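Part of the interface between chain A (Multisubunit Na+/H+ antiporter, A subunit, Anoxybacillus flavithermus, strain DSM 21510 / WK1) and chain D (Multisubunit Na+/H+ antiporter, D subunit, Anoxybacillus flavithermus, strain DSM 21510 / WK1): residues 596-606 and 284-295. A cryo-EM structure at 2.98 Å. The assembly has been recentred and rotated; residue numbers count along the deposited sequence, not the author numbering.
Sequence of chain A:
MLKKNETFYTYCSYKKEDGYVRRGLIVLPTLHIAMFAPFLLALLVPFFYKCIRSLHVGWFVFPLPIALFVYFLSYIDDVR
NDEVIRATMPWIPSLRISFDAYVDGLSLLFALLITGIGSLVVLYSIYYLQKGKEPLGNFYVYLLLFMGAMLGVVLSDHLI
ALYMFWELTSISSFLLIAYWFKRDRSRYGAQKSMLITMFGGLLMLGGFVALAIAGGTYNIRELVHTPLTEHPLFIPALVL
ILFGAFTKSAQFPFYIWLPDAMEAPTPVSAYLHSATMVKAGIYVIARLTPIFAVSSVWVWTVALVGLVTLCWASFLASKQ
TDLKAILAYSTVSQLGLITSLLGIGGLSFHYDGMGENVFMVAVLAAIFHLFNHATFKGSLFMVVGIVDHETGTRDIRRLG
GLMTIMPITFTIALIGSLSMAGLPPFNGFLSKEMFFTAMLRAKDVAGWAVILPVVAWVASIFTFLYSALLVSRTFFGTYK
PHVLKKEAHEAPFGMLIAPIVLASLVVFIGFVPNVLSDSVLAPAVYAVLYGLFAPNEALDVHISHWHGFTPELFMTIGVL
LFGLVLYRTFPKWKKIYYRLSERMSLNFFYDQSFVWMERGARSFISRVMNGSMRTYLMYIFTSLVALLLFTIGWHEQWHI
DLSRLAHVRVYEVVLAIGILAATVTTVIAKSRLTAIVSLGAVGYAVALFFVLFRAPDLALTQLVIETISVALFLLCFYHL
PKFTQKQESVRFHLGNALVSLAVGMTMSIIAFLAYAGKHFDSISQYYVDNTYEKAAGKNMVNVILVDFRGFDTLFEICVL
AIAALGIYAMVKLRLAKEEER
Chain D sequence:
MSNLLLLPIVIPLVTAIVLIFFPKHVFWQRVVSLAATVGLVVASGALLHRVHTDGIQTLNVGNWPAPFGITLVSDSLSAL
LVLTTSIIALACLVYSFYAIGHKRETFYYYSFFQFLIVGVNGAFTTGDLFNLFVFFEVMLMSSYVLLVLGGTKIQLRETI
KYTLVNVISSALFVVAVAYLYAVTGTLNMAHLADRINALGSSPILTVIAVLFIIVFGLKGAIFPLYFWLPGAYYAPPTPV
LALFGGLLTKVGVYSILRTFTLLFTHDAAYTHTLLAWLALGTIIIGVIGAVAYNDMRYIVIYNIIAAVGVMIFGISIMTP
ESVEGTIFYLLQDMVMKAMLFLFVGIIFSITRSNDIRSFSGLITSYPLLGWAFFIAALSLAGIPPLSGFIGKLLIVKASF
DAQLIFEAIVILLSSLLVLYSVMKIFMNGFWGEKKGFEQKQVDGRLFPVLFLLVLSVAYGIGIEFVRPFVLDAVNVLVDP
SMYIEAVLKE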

# COMPACT_ATOMS: atom_id res chain seq x y z
N TRP A 596 25.27 -80.82 -42.29
CA TRP A 596 24.53 -81.06 -41.06
C TRP A 596 24.67 -79.92 -40.08
O TRP A 596 23.68 -79.51 -39.46
N MET A 597 25.88 -79.38 -39.93
CA MET A 597 26.11 -78.32 -38.95
C MET A 597 25.39 -77.04 -39.34
O MET A 597 24.70 -76.42 -38.50
N GLU A 598 25.50 -76.63 -40.61
CA GLU A 598 24.85 -75.39 -41.01
C GLU A 598 23.33 -75.54 -41.03
O GLU A 598 22.61 -74.61 -40.63
N ARG A 599 22.82 -76.72 -41.40
CA ARG A 599 21.37 -76.91 -41.43
C ARG A 599 20.79 -77.01 -40.03
O ARG A 599 19.70 -76.51 -39.77
N GLY A 600 21.53 -77.62 -39.10
CA GLY A 600 21.07 -77.68 -37.72
C GLY A 600 21.08 -76.33 -37.04
O GLY A 600 20.15 -76.00 -36.30
N ALA A 601 22.11 -75.51 -37.29
CA ALA A 601 22.14 -74.17 -36.73
C ALA A 601 21.04 -73.29 -37.33
O ALA A 601 20.39 -72.51 -36.61
N ARG A 602 20.79 -73.43 -38.64
CA ARG A 602 19.76 -72.64 -39.28
C ARG A 602 18.37 -73.05 -38.82
O ARG A 602 17.50 -72.19 -38.62
N SER A 603 18.14 -74.35 -38.61
CA SER A 603 16.86 -74.78 -38.09
C SER A 603 16.69 -74.44 -36.62
O SER A 603 15.57 -74.21 -36.17
N PHE A 604 17.80 -74.36 -35.87
CA PHE A 604 17.73 -73.88 -34.49
C PHE A 604 17.27 -72.43 -34.43
O PHE A 604 16.39 -72.08 -33.63
N ILE A 605 17.86 -71.56 -35.25
CA ILE A 605 17.44 -70.17 -35.21
C ILE A 605 16.09 -69.96 -35.89
O ILE A 605 15.43 -68.96 -35.62
N SER A 606 15.66 -70.87 -36.76
CA SER A 606 14.29 -70.79 -37.25
C SER A 606 13.28 -71.31 -36.23
O SER A 606 12.10 -70.96 -36.31
N ILE D 284 27.58 -70.43 -26.82
CA ILE D 284 27.00 -71.39 -27.75
C ILE D 284 25.93 -70.75 -28.63
O ILE D 284 25.90 -70.97 -29.85
N ILE D 285 25.06 -69.91 -28.05
CA ILE D 285 24.05 -69.17 -28.83
C ILE D 285 24.71 -68.26 -29.86
O ILE D 285 24.29 -68.22 -31.03
N GLY D 286 25.78 -67.56 -29.45
CA GLY D 286 26.46 -66.66 -30.36
C GLY D 286 27.11 -67.36 -31.54
O GLY D 286 27.00 -66.90 -32.68
N VAL D 287 27.77 -68.49 -31.29
CA VAL D 287 28.43 -69.17 -32.40
C VAL D 287 27.43 -69.87 -33.31
O VAL D 287 27.65 -69.93 -34.53
N ILE D 288 26.29 -70.34 -32.77
CA ILE D 288 25.25 -70.92 -33.63
C ILE D 288 24.66 -69.85 -34.54
O ILE D 288 24.50 -70.07 -35.75
N GLY D 289 24.36 -68.67 -33.98
CA GLY D 289 23.84 -67.60 -34.80
C GLY D 289 24.83 -67.06 -35.81
O GLY D 289 24.44 -66.64 -36.90
N ALA D 290 26.12 -67.07 -35.47
CA ALA D 290 27.14 -66.62 -36.42
C ALA D 290 27.30 -67.60 -37.57
O ALA D 290 27.50 -67.19 -38.72
N VAL D 291 27.21 -68.91 -37.29
CA VAL D 291 27.28 -69.91 -38.35
C VAL D 291 26.05 -69.86 -39.25
O VAL D 291 26.14 -70.01 -40.47
N ALA D 292 24.88 -69.56 -38.67
CA ALA D 292 23.62 -69.78 -39.37
C ALA D 292 23.36 -68.79 -40.50
O ALA D 292 22.77 -69.16 -41.52
N TYR D 293 23.78 -67.54 -40.36
CA TYR D 293 23.31 -66.47 -41.24
C TYR D 293 24.25 -66.20 -42.41
O TYR D 293 25.47 -66.27 -42.27
N ASN D 294 23.66 -65.89 -43.56
CA ASN D 294 24.36 -65.35 -44.72
C ASN D 294 24.07 -63.86 -44.87
O ASN D 294 23.87 -63.36 -45.98
N ASP D 295 24.02 -63.15 -43.75
CA ASP D 295 23.69 -61.73 -43.71
C ASP D 295 24.69 -61.05 -42.79
O ASP D 295 24.90 -61.52 -41.66

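Not one hydrogen bond links these two stretches, although an arginine and an asparagine come close; the contact illustrates how crossed helices can associate largely through apolar packing, with two alanines among the residues that face each other. The helix axes approach to 8.4 Å at a crossing angle of -109°, and the CA atoms of Arg A602 and Ala D292 lie only 4.8 Å apart. Ala A601 and Ala D292 both point toward the partner, with their CB atoms 4.2 Å apart; the CA-to-CB bond of Arg A602 points sideways, but the end of its side chain comes nearer.

Ile D288 (chi1 m, chi2 t) points toward chain A and places CG2 3.8 Å from CB of Ala A601 and 3.7 Å from CD2 of Phe A604. The phenylalanine, with chi1 t, also reaches Ile D285, an m, m rotamer whose CD1 approaches CE2 of Phe A604 at 3.7 Å near the plane of the ring. Ile A605 takes chi1 p with chi2 near 99°, between wells; its CG1 lies 3.8 Å from CB of Ala D292, while its CD1 comes within 3.6 Å of OH of Tyr D293. The tyrosine begins by pointing away, yet with chi1 m its ring returns to the contact. Val D291 (chi1 t) also points in; its CG1 meets CE of Met A597 at 4.2 Å, the methionine's t, t, p chain bringing its end nearer.

The polar groups come near one another without bonding across the contact. Arg A602 extends as t, t, m, and its NH2 lies 3.3 Å from OD1 of Asn D294, at an angle too poor for a hydrogen bond. NH2 of Arg A602 also forms a salt bridge within its own helix, 3.2 Å from OE1 of Glu A598, where the oxygen lies well out of the guanidinium plane and the attraction is purely one of charge.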

# COMPACT_ATOMS: atom_id res chain seq x y z
CB TRP A 596 25.00 -82.35 -40.40
CG TRP A 596 24.28 -82.63 -39.13
CD1 TRP A 596 23.01 -83.10 -39.00
CD2 TRP A 596 24.75 -82.37 -37.81
NE1 TRP A 596 22.68 -83.20 -37.67
CE2 TRP A 596 23.73 -82.75 -36.92
CE3 TRP A 596 25.95 -81.87 -37.28
CZ2 TRP A 596 23.87 -82.65 -35.54
CZ3 TRP A 596 26.08 -81.77 -35.92
CH2 TRP A 596 25.05 -82.16 -35.06
CB MET A 597 27.60 -78.05 -38.78
CG MET A 597 27.90 -77.01 -37.71
SD MET A 597 29.65 -76.65 -37.51
CE MET A 597 29.98 -75.71 -39.00
CB GLU A 598 25.37 -74.90 -42.37
CG GLU A 598 25.11 -75.79 -43.59
CD GLU A 598 23.78 -75.48 -44.27
OE1 GLU A 598 23.24 -74.38 -44.04
OE2 GLU A 598 23.28 -76.35 -45.02
CB ARG A 599 21.05 -78.15 -42.26
CG ARG A 599 19.58 -78.39 -42.51
CD ARG A 599 19.42 -79.56 -43.46
NE ARG A 599 19.98 -79.22 -44.76
CZ ARG A 599 20.18 -80.10 -45.74
NH1 ARG A 599 19.87 -81.38 -45.56
NH2 ARG A 599 20.69 -79.70 -46.89
CB ALA A 601 23.51 -73.53 -36.95
CB ARG A 602 19.89 -72.77 -40.79
CG ARG A 602 18.96 -71.91 -41.59
CD ARG A 602 19.28 -72.07 -43.05
NE ARG A 602 20.62 -71.59 -43.35
CZ ARG A 602 21.23 -71.78 -44.51
NH1 ARG A 602 20.61 -72.43 -45.49
NH2 ARG A 602 22.46 -71.32 -44.70
CB SER A 603 16.68 -76.28 -38.32
OG SER A 603 16.61 -76.56 -39.71
CB PHE A 604 19.10 -74.01 -33.83
CG PHE A 604 19.13 -73.55 -32.40
CD1 PHE A 604 18.67 -74.37 -31.39
CD2 PHE A 604 19.61 -72.29 -32.07
CE1 PHE A 604 18.70 -73.95 -30.08
CE2 PHE A 604 19.63 -71.86 -30.77
CZ PHE A 604 19.17 -72.69 -29.77
CB ILE A 605 18.51 -69.22 -35.79
CG1 ILE A 605 18.89 -69.55 -37.24
CG2 ILE A 605 19.74 -69.18 -34.89
CD1 ILE A 605 18.20 -68.70 -38.30
CB SER A 606 14.13 -71.58 -38.55
OG SER A 606 12.79 -71.55 -38.99
CB ILE D 284 26.46 -72.61 -26.98
CG1 ILE D 284 27.62 -73.38 -26.36
CG2 ILE D 284 25.69 -73.55 -27.88
CD1 ILE D 284 27.19 -74.42 -25.37
CB ILE D 285 23.13 -68.38 -27.88
CG1 ILE D 285 22.19 -69.32 -27.12
CG2 ILE D 285 22.33 -67.33 -28.62
CD1 ILE D 285 21.22 -70.06 -28.01
CB VAL D 287 29.54 -70.13 -31.90
CG1 VAL D 287 30.60 -69.36 -31.16
CG2 VAL D 287 28.99 -71.24 -31.04
CB ILE D 288 24.16 -71.60 -32.77
CG1 ILE D 288 24.68 -72.88 -32.14
CG2 ILE D 288 22.92 -71.90 -33.59
CD1 ILE D 288 23.76 -73.43 -31.09
CB ALA D 290 28.47 -66.41 -35.70
CB VAL D 291 27.50 -71.31 -37.73
CG1 VAL D 291 27.32 -72.42 -38.75
CG2 VAL D 291 28.90 -71.40 -37.17
CB ALA D 292 22.46 -69.73 -38.39
CB TYR D 293 23.09 -65.18 -40.46
CG TYR D 293 21.82 -65.17 -39.66
CD1 TYR D 293 20.61 -64.88 -40.27
CD2 TYR D 293 21.82 -65.47 -38.31
CE1 TYR D 293 19.44 -64.88 -39.56
CE2 TYR D 293 20.65 -65.47 -37.59
CZ TYR D 293 19.47 -65.17 -38.22
OH TYR D 293 18.29 -65.17 -37.51
CB ASN D 294 23.97 -66.09 -45.99
CG ASN D 294 24.38 -67.55 -45.96
OD1 ASN D 294 23.54 -68.44 -45.98
ND2 ASN D 294 25.68 -67.80 -45.90
CB ASP D 295 22.26 -61.53 -43.21
CG ASP D 295 21.73 -60.16 -43.49
OD1 ASP D 295 22.46 -59.37 -44.09
OD2 ASP D 295 20.58 -59.88 -43.10